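Local coordinates for protein sortase (Actinomyces oris, PDB 5UTT) that probably acts as a class E cysteine transpeptidase that joins proteins bearing a sorting signal to the cell surface, at residues F76-H81 against I144-C149. Residues are numbered along the deposited sequence; the frame is centred on the assembly and turned at random.
Sequences FAIAGH and ITLTTC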
# COMPACT_ATOMS: atom_id res chain seq x y z
N PHE A 76 5.52 0.19 5.91
CA PHE A 76 5.24 -0.99 5.06
C PHE A 76 5.13 -0.46 3.64
O PHE A 76 4.10 0.12 3.26
CB PHE A 76 3.96 -1.68 5.53
CG PHE A 76 3.53 -2.84 4.65
CD1 PHE A 76 4.14 -4.07 4.79
CD2 PHE A 76 2.46 -2.71 3.78
CE1 PHE A 76 3.75 -5.15 4.00
CE2 PHE A 76 2.05 -3.80 2.98
CZ PHE A 76 2.70 -5.00 3.10
N ALA A 77 6.14 -0.67 2.82
CA ALA A 77 6.15 -0.00 1.54
C ALA A 77 5.90 -1.03 0.45
O ALA A 77 6.42 -2.17 0.51
CB ALA A 77 7.47 0.69 1.32
N ILE A 78 5.07 -0.64 -0.48
CA ILE A 78 4.75 -1.55 -1.61
C ILE A 78 4.85 -0.86 -2.95
O ILE A 78 4.50 0.30 -3.14
CB ILE A 78 3.34 -2.19 -1.42
CG1 ILE A 78 2.26 -1.12 -1.33
CG2 ILE A 78 3.30 -3.16 -0.21
CD1 ILE A 78 0.87 -1.69 -1.31
N ALA A 79 5.32 -1.62 -3.93
CA ALA A 79 5.46 -1.16 -5.31
C ALA A 79 4.38 -1.76 -6.16
O ALA A 79 3.95 -2.89 -5.92
CB ALA A 79 6.85 -1.58 -5.83
N GLY A 80 3.93 -1.03 -7.16
CA GLY A 80 3.01 -1.52 -8.16
C GLY A 80 3.24 -0.96 -9.53
O GLY A 80 3.71 0.16 -9.71
N HIS A 81 2.99 -1.78 -10.54
CA HIS A 81 3.03 -1.28 -11.87
C HIS A 81 1.93 -0.24 -12.10
O HIS A 81 0.83 -0.34 -11.60
CB HIS A 81 2.80 -2.42 -12.85
CG HIS A 81 4.02 -3.23 -13.15
ND1 HIS A 81 5.28 -2.90 -12.72
CD2 HIS A 81 4.16 -4.33 -13.93
CE1 HIS A 81 6.15 -3.79 -13.17
NE2 HIS A 81 5.50 -4.65 -13.93
N ILE A 144 1.86 3.11 5.61
CA ILE A 144 1.97 2.33 4.33
C ILE A 144 2.47 3.33 3.29
O ILE A 144 2.15 4.52 3.37
CB ILE A 144 0.65 1.62 3.91
CG1 ILE A 144 0.88 0.62 2.73
CG2 ILE A 144 -0.45 2.58 3.47
CD1 ILE A 144 -0.29 -0.24 2.36
N THR A 145 3.25 2.85 2.32
CA THR A 145 3.73 3.69 1.27
C THR A 145 3.47 2.94 -0.02
O THR A 145 3.81 1.77 -0.11
CB THR A 145 5.24 3.98 1.40
OG1 THR A 145 5.47 4.75 2.60
CG2 THR A 145 5.73 4.82 0.25
N LEU A 146 2.85 3.62 -0.96
CA LEU A 146 2.65 3.06 -2.33
C LEU A 146 3.54 3.79 -3.28
O LEU A 146 3.49 5.04 -3.31
CB LEU A 146 1.20 3.21 -2.77
CG LEU A 146 0.17 2.09 -2.47
CD1 LEU A 146 0.07 1.81 -1.02
CD2 LEU A 146 -1.20 2.44 -3.04
N THR A 147 4.23 3.03 -4.15
CA THR A 147 5.14 3.60 -5.13
C THR A 147 4.82 3.09 -6.52
O THR A 147 4.47 1.93 -6.68
CB THR A 147 6.66 3.33 -4.83
OG1 THR A 147 7.09 2.00 -5.16
CG2 THR A 147 6.97 3.49 -3.32
N THR A 148 4.98 3.97 -7.48
CA THR A 148 4.85 3.58 -8.89
C THR A 148 5.57 4.61 -9.77
O THR A 148 6.05 5.62 -9.29
CB THR A 148 3.34 3.45 -9.26
OG1 THR A 148 3.24 2.83 -10.56
CG2 THR A 148 2.71 4.76 -9.33
N CYS A 149 5.59 4.38 -11.09
CA CYS A 149 6.25 5.26 -12.04
C CYS A 149 5.39 6.42 -12.43
O CYS A 149 4.18 6.30 -12.46
CB CYS A 149 6.62 4.45 -13.31
SG CYS A 149 8.01 3.37 -12.99
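Ile78 sits between Thr145 and Thr147 in a parallel pairing, and its backbone bonds to both. Its N donates to Thr145 O at 2.7 Å, and its O accepts from Thr147 N at 2.9 Å. Phe76 O takes Thr145 N from above the carbonyl plane, 36° out of it. Gly80 N continues the ladder to Thr147 O. Weaker CA-H...O contacts fill in between, such as Ala77 CA to Thr145 O at 3.4 Å. Beyond the ladder, the hydroxyl of Thr148 donates to Gly80 O, with OG1 at 2.8 Å. With OG1 anti to the backbone N (chi1 -169°), the hydroxyl meets Gly80 O, tilted 31° from the carbonyl plane.

The strands 74-79 and 142-150 are neighbours in the sheet of the sortase beta-barrel fold. Residues 145-149 read TLTTC, the TLxTC signature of sortases, which makes Cys149, near the end of its strand, probably the catalytic cysteine.

Apolar side chains meet on one face. Ile78 CD1 lies alongside Leu146 CD1 at 3.6 Å and also reaches Ile144 CD1. Ile144 CG1 meets the ring edge of Phe76 in plane, 3.8 Å from CD2. Ile47 backs both Phe76 and Ile78.

The other face is smaller and partly polar. Ala77 CB touches Thr145 CB at 4.0 Å, and Ala79 CB packs on Thr147 OG1. The hydroxyls of Thr145 and Thr147 bond outside the two segments, to Asn75 OD1 and Tyr64 OH.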